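Local coordinates for catechol 2,3-dioxygenase (Rhodococcus sp., PDB 2WL9), which catalyses the iron-dependent extradiol cleavage of catechol rings by dioxygen, probably as a step in the breakdown of aromatic hydrocarbons, at residues T5-L10 with Q145-I150; G11-N16 with D61-G66; R101-V106 with I118-Q123. One frame throughout, in Å; residues are numbered along the deposited sequence.

Contact 1: T5-L10 with Q145-I150. With FE (Fe (III) ion), chain K.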
ATOM      1  N   THR C   5       4.039 -28.649  10.390  1.00 18.54           N
ATOM      2  CA  THR C   5       3.728 -27.383   9.723  1.00 17.53           C
ATOM      3  C   THR C   5       2.391 -27.385   8.958  1.00 17.50           C
ATOM      4  O   THR C   5       1.854 -26.311   8.648  1.00 17.24           O
ATOM      5  CB  THR C   5       4.848 -26.995   8.749  1.00 17.61           C
ATOM      6  OG1 THR C   5       4.994 -28.032   7.773  1.00 16.19           O
ATOM      7  CG2 THR C   5       6.182 -26.804   9.486  1.00 17.17           C
ATOM      8  N   GLU C   6       1.877 -28.580   8.642  1.00 16.52           N
ATOM      9  CA  GLU C   6       0.588 -28.745   7.939  1.00 15.79           C
ATOM     10  C   GLU C   6       0.154 -30.206   7.861  1.00 16.18           C
ATOM     11  O   GLU C   6       0.979 -31.117   7.974  1.00 15.58           O
ATOM     12  CB  GLU C   6       0.649 -28.197   6.504  1.00 15.98           C
ATOM     13  CG  GLU C   6       1.761 -28.825   5.638  1.00 15.65           C
ATOM     14  CD  GLU C   6       1.733 -28.360   4.185  1.00 16.78           C
ATOM     15  OE1 GLU C   6       0.811 -28.746   3.442  1.00 19.27           O
ATOM     16  OE2 GLU C   6       2.646 -27.622   3.774  1.00 16.10           O
ATOM     17  N   LEU C   7      -1.147 -30.411   7.647  1.00 15.80           N
ATOM     18  CA  LEU C   7      -1.661 -31.714   7.270  1.00 16.42           C
ATOM     19  C   LEU C   7      -1.366 -31.920   5.778  1.00 16.21           C
ATOM     20  O   LEU C   7      -2.043 -31.354   4.924  1.00 16.81           O
ATOM     21  CB  LEU C   7      -3.156 -31.765   7.524  1.00 16.56           C
ATOM     22  CG  LEU C   7      -3.885 -33.082   7.283  1.00 16.93           C
ATOM     23  CD1 LEU C   7      -3.371 -34.178   8.193  1.00 15.22           C
ATOM     24  CD2 LEU C   7      -5.383 -32.872   7.487  1.00 16.45           C
ATOM     25  N   GLY C   8      -0.350 -32.715   5.479  1.00 15.87           N
ATOM     26  CA  GLY C   8       0.165 -32.836   4.114  1.00 16.12           C
ATOM     27  C   GLY C   8      -0.651 -33.751   3.220  1.00 16.40           C
ATOM     28  O   GLY C   8      -0.983 -33.384   2.085  1.00 16.97           O
ATOM     29  N   TYR C   9      -0.955 -34.947   3.718  1.00 16.19           N
ATOM     30  CA  TYR C   9      -1.696 -35.941   2.941  1.00 16.56           C
ATOM     31  C   TYR C   9      -2.544 -36.870   3.803  1.00 16.80           C
ATOM     32  O   TYR C   9      -2.395 -36.915   5.024  1.00 17.07           O
ATOM     33  CB  TYR C   9      -0.767 -36.766   2.028  1.00 16.37           C
ATOM     34  CG  TYR C   9       0.320 -37.570   2.727  1.00 16.95           C
ATOM     35  CD1 TYR C   9       1.656 -37.197   2.611  1.00 16.84           C
ATOM     36  CD2 TYR C   9       0.015 -38.714   3.479  1.00 16.45           C
ATOM     37  CE1 TYR C   9       2.669 -37.927   3.228  1.00 17.64           C
ATOM     38  CE2 TYR C   9       1.024 -39.451   4.109  1.00 16.57           C
ATOM     39  CZ  TYR C   9       2.343 -39.051   3.980  1.00 16.14           C
ATOM     40  OH  TYR C   9       3.347 -39.762   4.590  1.00 14.95           O
ATOM     41  N   LEU C  10      -3.445 -37.585   3.139  1.00 16.92           N
ATOM     42  CA  LEU C  10      -4.218 -38.661   3.739  1.00 17.72           C
ATOM     43  C   LEU C  10      -4.154 -39.878   2.828  1.00 17.98           C
ATOM     44  O   LEU C  10      -4.254 -39.755   1.607  1.00 18.60           O
ATOM     45  CB  LEU C  10      -5.685 -38.258   3.904  1.00 17.79           C
ATOM     46  CG  LEU C  10      -6.083 -37.171   4.890  1.00 17.88           C
ATOM     47  CD1 LEU C  10      -7.553 -36.831   4.685  1.00 19.00           C
ATOM     48  CD2 LEU C  10      -5.830 -37.627   6.331  1.00 19.46           C
ATOM     49  N   GLN C 145      -1.048 -24.385   4.263  1.00 21.46           N
ATOM     50  CA  GLN C 145      -2.218 -24.709   5.074  1.00 21.16           C
ATOM     51  C   GLN C 145      -2.635 -26.174   4.995  1.00 20.54           C
ATOM     52  O   GLN C 145      -3.605 -26.570   5.639  1.00 20.36           O
ATOM     53  CB  GLN C 145      -3.392 -23.816   4.676  1.00 21.15           C
ATOM     54  CG  GLN C 145      -3.263 -22.373   5.133  1.00 22.57           C
ATOM     55  CD  GLN C 145      -4.547 -21.600   4.931  1.00 22.31           C
ATOM     56  OE1 GLN C 145      -5.617 -22.041   5.338  1.00 23.03           O
ATOM     57  NE2 GLN C 145      -4.446 -20.443   4.295  1.00 24.15           N
ATOM     58  N   GLY C 146      -1.912 -26.978   4.212  1.00 20.07           N
ATOM     59  CA  GLY C 146      -2.257 -28.393   4.050  1.00 20.10           C
ATOM     60  C   GLY C 146      -3.544 -28.633   3.276  1.00 19.96           C
ATOM     61  O   GLY C 146      -4.148 -27.690   2.767  1.00 20.04           O
ATOM     62  N   LEU C 147      -3.980 -29.887   3.193  1.00 19.90           N
ATOM     63  CA  LEU C 147      -5.117 -30.234   2.328  1.00 19.96           C
ATOM     64  C   LEU C 147      -6.472 -29.745   2.837  1.00 19.43           C
ATOM     65  O   LEU C 147      -7.399 -29.586   2.054  1.00 19.06           O
ATOM     66  CB  LEU C 147      -5.167 -31.740   2.015  1.00 19.98           C
ATOM     67  CG  LEU C 147      -5.727 -32.724   3.040  1.00 20.98           C
ATOM     68  CD1 LEU C 147      -6.327 -33.951   2.352  1.00 21.43           C
ATOM     69  CD2 LEU C 147      -4.619 -33.138   3.977  1.00 22.23           C
ATOM     70  N   GLY C 148      -6.577 -29.514   4.143  1.00 19.03           N
ATOM     71  CA  GLY C 148      -7.844 -29.162   4.780  1.00 19.11           C
ATOM     72  C   GLY C 148      -7.776 -29.563   6.241  1.00 18.93           C
ATOM     73  O   GLY C 148      -6.718 -29.465   6.852  1.00 19.52           O
ATOM     74  N   HIS C 149      -8.895 -30.012   6.806  1.00 19.34           N
ATOM     75  CA  HIS C 149      -8.889 -30.559   8.165  1.00 19.21           C
ATOM     76  C   HIS C 149      -9.724 -31.813   8.305  1.00 19.54           C
ATOM     77  O   HIS C 149     -10.557 -32.106   7.451  1.00 19.94           O
ATOM     78  CB  HIS C 149      -9.306 -29.515   9.205  1.00 19.29           C
ATOM     79  CG  HIS C 149     -10.765 -29.184   9.207  1.00 19.20           C
ATOM     80  ND1 HIS C 149     -11.241 -27.934   8.873  1.00 19.55           N
ATOM     81  CD2 HIS C 149     -11.851 -29.922   9.544  1.00 20.16           C
ATOM     82  CE1 HIS C 149     -12.557 -27.922   8.989  1.00 19.80           C
ATOM     83  NE2 HIS C 149     -12.952 -29.117   9.392  1.00 19.71           N
ATOM     84  N   ILE C 150      -9.514 -32.530   9.404  1.00 19.35           N
ATOM     85  CA  ILE C 150     -10.163 -33.813   9.645  1.00 19.71           C
ATOM     86  C   ILE C 150     -10.629 -33.965  11.087  1.00 19.77           C
ATOM     87  O   ILE C 150      -9.955 -33.516  12.023  1.00 20.08           O
ATOM     88  CB  ILE C 150      -9.222 -35.005   9.307  1.00 19.83           C
ATOM     89  CG1 ILE C 150      -7.893 -34.890  10.080  1.00 18.52           C
ATOM     90  CG2 ILE C 150      -9.013 -35.105   7.788  1.00 19.67           C
ATOM     91  CD1 ILE C 150      -6.910 -36.033   9.848  1.00 19.46           C
TER
HETATM   92 FE    FE K1300     -15.225 -29.274   9.919  1.00 36.21          FE
HETATM   93  O   HOH W   1      -2.579 -27.967   7.971  1.00 17.02           O
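The carboxylate of E6 brings OE1 to within 3.1 Å of G146 CA. Salt bridges from R51 to E6 OE1 and from R68 to OE2 hold this group. The carbonyl of L7 is the second planar element: L147 N points at L7 O from 3.0 Å, nearly along the C=O axis (C=O...N angle 171°), and makes the one direct backbone bond between the segments. Beside it, a water takes a hydrogen bond from L7 N and gives one to Q145 O. H149 starts away from T5-L10, and its NE2 lies 2.3 Å from the iron, which H212 and E263 also bind, the two-histidine, one-carboxylate site of extradiol dioxygenases.

Leucine branches fill the remainder. L7 has CG anti to its backbone N (chi1 -176°), which carries the branch over to L147, where L7 CG and L147 CD2 are tight at 3.4 Å. The other methyl of L147 turns to L10, CD1 to CD1 at 3.9 Å, the two side chains crossing at about a right angle. L10 then slides past I150 in the opposite direction, its CD1 3.8 Å from I150 CG2.

The contact thus joins the two glyoxalase-type halves of the chain: strand 6-14 of the first meets the loop leading into strand 149-152 of the second and that strand's own I150, the residue after the ligand H149. L10 and I150 both rest on L213 of strand 210-217, while L7 packs on I65 and W67 of strand 61-68.

Contact 2: G11-N16 with D61-G66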
ATOM      1  N   GLY C  11      -3.962 -41.042   3.426  1.00 17.92           N
ATOM      2  CA  GLY C  11      -4.132 -42.304   2.730  1.00 18.14           C
ATOM      3  C   GLY C  11      -5.482 -42.850   3.135  1.00 17.97           C
ATOM      4  O   GLY C  11      -5.835 -42.834   4.316  1.00 18.15           O
ATOM      5  N   LEU C  12      -6.242 -43.308   2.148  1.00 18.18           N
ATOM      6  CA  LEU C  12      -7.591 -43.799   2.364  1.00 18.58           C
ATOM      7  C   LEU C  12      -7.723 -45.217   1.815  1.00 19.29           C
ATOM      8  O   LEU C  12      -7.142 -45.535   0.774  1.00 19.09           O
ATOM      9  CB  LEU C  12      -8.592 -42.887   1.645  1.00 18.38           C
ATOM     10  CG  LEU C  12      -9.316 -41.706   2.310  1.00 19.01           C
ATOM     11  CD1 LEU C  12      -8.501 -40.930   3.345  1.00 18.89           C
ATOM     12  CD2 LEU C  12      -9.900 -40.763   1.239  1.00 17.42           C
ATOM     13  N   SER C  13      -8.470 -46.058   2.530  1.00 20.02           N
ATOM     14  CA  SER C  13      -8.862 -47.382   2.038  1.00 21.13           C
ATOM     15  C   SER C  13     -10.249 -47.250   1.435  1.00 21.08           C
ATOM     16  O   SER C  13     -11.163 -46.775   2.106  1.00 21.55           O
ATOM     17  CB  SER C  13      -8.915 -48.390   3.191  1.00 21.55           C
ATOM     18  OG  SER C  13      -7.628 -48.637   3.726  1.00 23.54           O
ATOM     19  N   VAL C  14     -10.402 -47.637   0.171  1.00 21.50           N
ATOM     20  CA  VAL C  14     -11.692 -47.531  -0.520  1.00 21.86           C
ATOM     21  C   VAL C  14     -12.089 -48.865  -1.179  1.00 22.72           C
ATOM     22  O   VAL C  14     -11.225 -49.690  -1.473  1.00 22.96           O
ATOM     23  CB  VAL C  14     -11.710 -46.368  -1.557  1.00 21.48           C
ATOM     24  CG1 VAL C  14     -11.356 -45.040  -0.892  1.00 21.23           C
ATOM     25  CG2 VAL C  14     -10.757 -46.637  -2.709  1.00 20.55           C
ATOM     26  N   SER C  15     -13.391 -49.066  -1.389  1.00 23.29           N
ATOM     27  CA  SER C  15     -13.883 -50.291  -2.015  0.50 23.90           C
ATOM     28  C   SER C  15     -14.227 -50.083  -3.486  1.00 24.37           C
ATOM     29  O   SER C  15     -14.279 -51.046  -4.257  1.00 24.30           O
ATOM     30  CB  SER C  15     -15.095 -50.839  -1.258  0.50 24.10           C
ATOM     31  OG  SER C  15     -16.159 -49.902  -1.225  0.50 23.01           O
ATOM     32  N   ASN C  16     -14.496 -48.839  -3.856  1.00 24.63           N
ATOM     33  CA  ASN C  16     -14.864 -48.473  -5.212  1.00 25.41           C
ATOM     34  C   ASN C  16     -14.116 -47.291  -5.793  1.00 25.35           C
ATOM     35  O   ASN C  16     -14.504 -46.198  -5.590  1.00 24.99           O
ATOM     36  CB  ASN C  16     -16.352 -48.163  -5.252  1.00 26.02           C
ATOM     37  CG  ASN C  16     -16.918 -47.976  -6.659  1.00 27.27           C
ATOM     38  OD1 ASN C  16     -16.235 -47.792  -7.588  1.00 28.30           O
ATOM     39  ND2 ASN C  16     -18.194 -48.018  -6.752  1.00 29.08           N
ATOM     40  N   ASP C  61     -12.298 -46.575   4.878  1.00 21.95           N
ATOM     41  CA  ASP C  61     -11.903 -45.801   6.039  1.00 21.42           C
ATOM     42  C   ASP C  61     -10.571 -45.104   5.783  1.00 20.68           C
ATOM     43  O   ASP C  61      -9.977 -45.210   4.701  1.00 19.71           O
ATOM     44  CB  ASP C  61     -11.796 -46.723   7.269  1.00 21.90           C
ATOM     45  CG  ASP C  61     -12.123 -46.016   8.577  1.00 22.93           C
ATOM     46  OD1 ASP C  61     -11.938 -44.778   8.684  1.00 22.86           O
ATOM     47  OD2 ASP C  61     -12.571 -46.714   9.513  1.00 24.45           O
ATOM     48  N   LEU C  62     -10.121 -44.366   6.790  1.00 20.42           N
ATOM     49  CA  LEU C  62      -8.808 -43.746   6.770  1.00 19.91           C
ATOM     50  C   LEU C  62      -7.738 -44.827   6.927  1.00 19.64           C
ATOM     51  O   LEU C  62      -7.883 -45.727   7.761  1.00 19.90           O
ATOM     52  CB  LEU C  62      -8.717 -42.748   7.923  1.00 20.19           C
ATOM     53  CG  LEU C  62      -7.427 -41.987   8.219  1.00 20.49           C
ATOM     54  CD1 LEU C  62      -7.169 -40.910   7.189  1.00 19.27           C
ATOM     55  CD2 LEU C  62      -7.582 -41.372   9.594  1.00 21.92           C
ATOM     56  N   ALA C  63      -6.680 -44.730   6.119  1.00 18.81           N
ATOM     57  CA  ALA C  63      -5.524 -45.637   6.191  1.00 18.31           C
ATOM     58  C   ALA C  63      -4.335 -45.020   6.944  1.00 18.00           C
ATOM     59  O   ALA C  63      -3.704 -45.694   7.769  1.00 17.89           O
ATOM     60  CB  ALA C  63      -5.101 -46.089   4.782  1.00 18.19           C
ATOM     61  N   TYR C  64      -4.035 -43.749   6.662  1.00 17.35           N
ATOM     62  CA  TYR C  64      -2.970 -43.021   7.366  1.00 16.85           C
ATOM     63  C   TYR C  64      -3.064 -41.499   7.231  1.00 16.50           C
ATOM     64  O   TYR C  64      -3.615 -40.976   6.257  1.00 16.47           O
ATOM     65  CB  TYR C  64      -1.570 -43.507   6.949  1.00 17.04           C
ATOM     66  CG  TYR C  64      -1.342 -43.607   5.455  1.00 17.03           C
ATOM     67  CD1 TYR C  64      -0.959 -42.493   4.699  1.00 17.39           C
ATOM     68  CD2 TYR C  64      -1.490 -44.829   4.801  1.00 18.91           C
ATOM     69  CE1 TYR C  64      -0.743 -42.602   3.325  1.00 17.90           C
ATOM     70  CE2 TYR C  64      -1.287 -44.950   3.447  1.00 18.21           C
ATOM     71  CZ  TYR C  64      -0.911 -43.843   2.708  1.00 18.59           C
ATOM     72  OH  TYR C  64      -0.717 -44.005   1.361  1.00 18.30           O
ATOM     73  N   ILE C  65      -2.515 -40.803   8.224  1.00 16.37           N
ATOM     74  CA  ILE C  65      -2.489 -39.338   8.250  1.00 16.26           C
ATOM     75  C   ILE C  65      -1.043 -38.839   8.127  1.00 15.81           C
ATOM     76  O   ILE C  65      -0.201 -39.192   8.941  1.00 16.11           O
ATOM     77  CB  ILE C  65      -3.090 -38.809   9.560  1.00 16.19           C
ATOM     78  CG1 ILE C  65      -4.547 -39.259   9.715  1.00 15.95           C
ATOM     79  CG2 ILE C  65      -2.992 -37.283   9.631  1.00 17.04           C
ATOM     80  CD1 ILE C  65      -5.021 -39.311  11.172  1.00 16.10           C
ATOM     81  N   GLY C  66      -0.758 -38.012   7.125  1.00 15.62           N
ATOM     82  CA  GLY C  66       0.594 -37.483   6.962  1.00 15.12           C
ATOM     83  C   GLY C  66       0.739 -36.030   7.387  1.00 15.35           C
ATOM     84  O   GLY C  66       0.112 -35.150   6.796  1.00 14.46           O
TER
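G11 CA sits over one face of the Y64 ring, 3.6 Å from the ring centroid and 17° off its normal, a CH-pi contact offset toward the rim. With no side chain on G11, the ring can lie directly on the backbone; Y64 CG, set between its own N and carbonyl carbon (chi1 49°), brings the ring back over that strand. In the same shell G11 O is gripped twice, by A63 N at 2.7 Å and by Y64 N at 3.1 Å, both arriving from one face of the carbonyl plane and well out of it. Two residues opposite one define a classic beta bulge, and G11 N closes it by bonding to Y64 O at 2.9 Å. Beyond the bulge the strands, antiparallel at 156°, are joined again where S13 N reaches D61 O at 2.8 Å and D61 N returns to S13 O. L12 and L62 meet only by their tips, CD1 to CD1 at 4.1 Å.

The second shell fixes these groups. The Y64 hydroxyl is hydrogen-bonded to H55 NE2, and R100 makes a cation-pi contact with the ring; S13 OG is bonded to D57. D61 OD1 accepts L62 N at 2.7 Å on its anti side, and D61 OD2 is bonded to R209 N, tying the start of strand 61-68 to the second half of the chain.

The bulge therefore puts two N-H groups, of A63 and Y64, on the single oxygen of G11, and the charge of R100 would be expected to polarise the ring.

Contact 3: R101-V106 with I118-Q123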
ATOM      1  N   ARG C 101       5.843 -40.788  -1.732  1.00 17.34           N
ATOM      2  CA  ARG C 101       6.358 -39.657  -2.544  1.00 17.20           C
ATOM      3  C   ARG C 101       6.893 -38.514  -1.677  1.00 17.04           C
ATOM      4  O   ARG C 101       6.538 -37.341  -1.868  1.00 17.12           O
ATOM      5  CB  ARG C 101       5.329 -39.127  -3.563  1.00 17.10           C
ATOM      6  CG  ARG C 101       4.550 -40.170  -4.328  1.00 17.45           C
ATOM      7  CD  ARG C 101       5.454 -41.109  -5.108  1.00 18.78           C
ATOM      8  NE  ARG C 101       4.639 -42.010  -5.911  1.00 20.43           N
ATOM      9  CZ  ARG C 101       4.234 -41.740  -7.146  1.00 21.87           C
ATOM     10  NH1 ARG C 101       4.583 -40.598  -7.734  1.00 22.81           N
ATOM     11  NH2 ARG C 101       3.474 -42.616  -7.794  1.00 23.55           N
ATOM     12  N   VAL C 102       7.750 -38.872  -0.728  1.00 17.43           N
ATOM     13  CA  VAL C 102       8.389 -37.912   0.176  1.00 17.49           C
ATOM     14  C   VAL C 102       9.880 -38.228   0.279  1.00 17.66           C
ATOM     15  O   VAL C 102      10.342 -39.264  -0.218  1.00 17.02           O
ATOM     16  CB  VAL C 102       7.750 -37.908   1.599  1.00 17.59           C
ATOM     17  CG1 VAL C 102       6.283 -37.503   1.535  1.00 18.50           C
ATOM     18  CG2 VAL C 102       7.930 -39.270   2.308  1.00 18.72           C
ATOM     19  N   LEU C 103      10.631 -37.337   0.917  1.00 17.19           N
ATOM     20  CA  LEU C 103      12.065 -37.553   1.082  1.00 17.74           C
ATOM     21  C   LEU C 103      12.441 -38.326   2.338  1.00 17.87           C
ATOM     22  O   LEU C 103      13.393 -39.111   2.327  1.00 18.33           O
ATOM     23  CB  LEU C 103      12.812 -36.226   1.075  1.00 17.36           C
ATOM     24  CG  LEU C 103      12.872 -35.435  -0.228  1.00 17.36           C
ATOM     25  CD1 LEU C 103      13.649 -34.157   0.042  1.00 17.77           C
ATOM     26  CD2 LEU C 103      13.520 -36.242  -1.359  1.00 17.11           C
ATOM     27  N   GLY C 104      11.711 -38.078   3.420  1.00 17.69           N
ATOM     28  CA  GLY C 104      11.959 -38.734   4.699  1.00 17.98           C
ATOM     29  C   GLY C 104      10.662 -38.871   5.459  1.00 18.00           C
ATOM     30  O   GLY C 104       9.748 -38.056   5.296  1.00 17.50           O
ATOM     31  N   LEU C 105      10.592 -39.889   6.312  1.00 18.42           N
ATOM     32  CA  LEU C 105       9.338 -40.322   6.888  1.00 18.82           C
ATOM     33  C   LEU C 105       9.551 -41.039   8.230  1.00 19.15           C
ATOM     34  O   LEU C 105      10.552 -41.734   8.444  1.00 19.07           O
ATOM     35  CB  LEU C 105       8.629 -41.243   5.869  1.00 19.77           C
ATOM     36  CG  LEU C 105       7.328 -42.000   6.114  1.00 19.71           C
ATOM     37  CD1 LEU C 105       6.140 -41.084   6.068  1.00 21.32           C
ATOM     38  CD2 LEU C 105       7.186 -43.064   5.037  1.00 22.55           C
ATOM     39  N   VAL C 106       8.604 -40.821   9.133  1.00 19.05           N
ATOM     40  CA  VAL C 106       8.509 -41.544  10.381  1.00 19.26           C
ATOM     41  C   VAL C 106       7.068 -42.059  10.507  1.00 18.91           C
ATOM     42  O   VAL C 106       6.116 -41.332  10.218  1.00 19.26           O
ATOM     43  CB  VAL C 106       8.972 -40.627  11.560  1.00 19.69           C
ATOM     44  CG1 VAL C 106       8.006 -40.627  12.717  1.00 19.36           C
ATOM     45  CG2 VAL C 106      10.387 -40.985  11.993  1.00 19.77           C
ATOM     46  N   ILE C 118       4.889 -38.686   9.911  1.00 16.01           N
ATOM     47  CA  ILE C 118       5.535 -37.368   9.904  1.00 15.65           C
ATOM     48  C   ILE C 118       6.660 -37.358   8.862  1.00 15.75           C
ATOM     49  O   ILE C 118       7.552 -38.211   8.876  1.00 15.98           O
ATOM     50  CB  ILE C 118       6.041 -36.943  11.301  1.00 15.85           C
ATOM     51  CG1 ILE C 118       4.937 -37.114  12.357  1.00 15.27           C
ATOM     52  CG2 ILE C 118       6.482 -35.480  11.276  1.00 14.66           C
ATOM     53  CD1 ILE C 118       5.459 -37.428  13.735  1.00 16.74           C
ATOM     54  N   PHE C 119       6.607 -36.384   7.958  1.00 15.32           N
ATOM     55  CA  PHE C 119       7.435 -36.413   6.762  1.00 15.11           C
ATOM     56  C   PHE C 119       7.918 -35.029   6.363  1.00 14.75           C
ATOM     57  O   PHE C 119       7.358 -34.016   6.803  1.00 14.89           O
ATOM     58  CB  PHE C 119       6.619 -36.995   5.599  1.00 15.54           C
ATOM     59  CG  PHE C 119       5.617 -36.027   5.015  1.00 14.85           C
ATOM     60  CD1 PHE C 119       5.940 -35.257   3.901  1.00 15.46           C
ATOM     61  CD2 PHE C 119       4.353 -35.890   5.579  1.00 15.48           C
ATOM     62  CE1 PHE C 119       5.008 -34.365   3.345  1.00 16.76           C
ATOM     63  CE2 PHE C 119       3.412 -34.997   5.041  1.00 15.07           C
ATOM     64  CZ  PHE C 119       3.740 -34.236   3.915  1.00 15.68           C
ATOM     65  N   TYR C 120       8.931 -34.999   5.503  1.00 14.62           N
ATOM     66  CA  TYR C 120       9.382 -33.769   4.836  1.00 14.89           C
ATOM     67  C   TYR C 120       9.651 -34.051   3.356  1.00 15.13           C
ATOM     68  O   TYR C 120       9.858 -35.200   2.961  1.00 15.07           O
ATOM     69  CB  TYR C 120      10.660 -33.206   5.499  1.00 14.89           C
ATOM     70  CG  TYR C 120      11.918 -34.001   5.194  1.00 15.26           C
ATOM     71  CD1 TYR C 120      12.707 -33.700   4.076  1.00 15.42           C
ATOM     72  CD2 TYR C 120      12.311 -35.066   6.010  1.00 15.13           C
ATOM     73  CE1 TYR C 120      13.846 -34.434   3.782  1.00 17.43           C
ATOM     74  CE2 TYR C 120      13.452 -35.806   5.725  1.00 17.26           C
ATOM     75  CZ  TYR C 120      14.211 -35.486   4.606  1.00 17.29           C
ATOM     76  OH  TYR C 120      15.335 -36.212   4.323  1.00 19.19           O
ATOM     77  N   GLY C 121       9.665 -32.991   2.547  1.00 15.22           N
ATOM     78  CA  GLY C 121      10.004 -33.097   1.127  1.00 15.28           C
ATOM     79  C   GLY C 121       8.964 -33.793   0.260  1.00 15.05           C
ATOM     80  O   GLY C 121       9.251 -34.846  -0.328  1.00 14.80           O
ATOM     81  N   PRO C 122       7.756 -33.210   0.149  1.00 15.08           N
ATOM     82  CA  PRO C 122       6.780 -33.779  -0.782  1.00 15.04           C
ATOM     83  C   PRO C 122       7.264 -33.656  -2.218  1.00 15.49           C
ATOM     84  O   PRO C 122       7.975 -32.694  -2.550  1.00 15.62           O
ATOM     85  CB  PRO C 122       5.554 -32.884  -0.595  1.00 15.03           C
ATOM     86  CG  PRO C 122       6.123 -31.579  -0.127  1.00 14.60           C
ATOM     87  CD  PRO C 122       7.241 -31.981   0.786  1.00 15.17           C
ATOM     88  N   GLN C 123       6.898 -34.635  -3.047  1.00 15.41           N
ATOM     89  CA  GLN C 123       7.096 -34.555  -4.486  1.00 15.96           C
ATOM     90  C   GLN C 123       6.127 -33.520  -5.060  1.00 15.90           C
ATOM     91  O   GLN C 123       4.915 -33.618  -4.877  1.00 15.61           O
ATOM     92  CB  GLN C 123       6.866 -35.927  -5.146  1.00 15.70           C
ATOM     93  CG  GLN C 123       6.958 -35.932  -6.683  1.00 17.12           C
ATOM     94  CD  GLN C 123       6.495 -37.247  -7.311  1.00 17.39           C
ATOM     95  OE1 GLN C 123       6.617 -38.319  -6.716  1.00 18.96           O
ATOM     96  NE2 GLN C 123       5.961 -37.163  -8.520  1.00 17.16           N
TER
HETATM   97  O   HOH W   2       5.067 -39.232 -10.424  1.00 20.80           O
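V102 CG1 presses on the F119 ring at 3.3 Å from CD1, the two side chains crossing at about a right angle, and this is a dense part of the contact. On the sheet face that carries Y120, L103 CB comes within 3.4 Å of Y120 CE1, and G104 N lies over one face of that ring. G104, lacking a CB, brings CA to 3.4 Å from Y120 CE2. Y120 CG stands between its backbone N and carbonyl carbon (chi1 74°), turning the ring over the partner strand.

The frame is the beta hairpin of strands 104-109 and 115-120, antiparallel at 172°. It opens with a classic bulge: L103 and G104 both face Y120, L103 N bonding to Y120 O at 3.1 Å and G104 N only weakly.

Toward R101, the first residue past helix 94-100, in a Schellman motif, Q123 N still ties the backbones by bonding R101 O at 3.0 Å, but the side chains are polar, water-bridged and partly exposed at R101. R101 NH1 gives Q123 OE1, close to the guanidinium plane, a 3.2 Å hydrogen bond, and a water accepts from R101 NH1 and Q123 NE2. D35 also binds R101, and D125 Q123; H277 of the second subunit bonds to G121 O.

Contact 1 lies deepest, its centre about 6 Å from the centre of the chain, against about 11 Å for contact 2 and 18 Å for contact 3. Contacts 1 and 2 share strand 6-14: L10 packs on L62, and G8 and Y9 bond to G66. Contact 3 is in the same sheet: its strand 115-120 is the next neighbour of 61-68, and Y9 and G66 both reach F119. Leucine packing behind the iron ligand H149 marks contact 1, where the chain's halves meet; backbone ladder bonds dominate contact 2, which touches no other subunit; contact 3 mixes a ladder with aromatic packing and a hydrated polar end. Contacts 1 and 3 both touch the second subunit, contact 3 more widely.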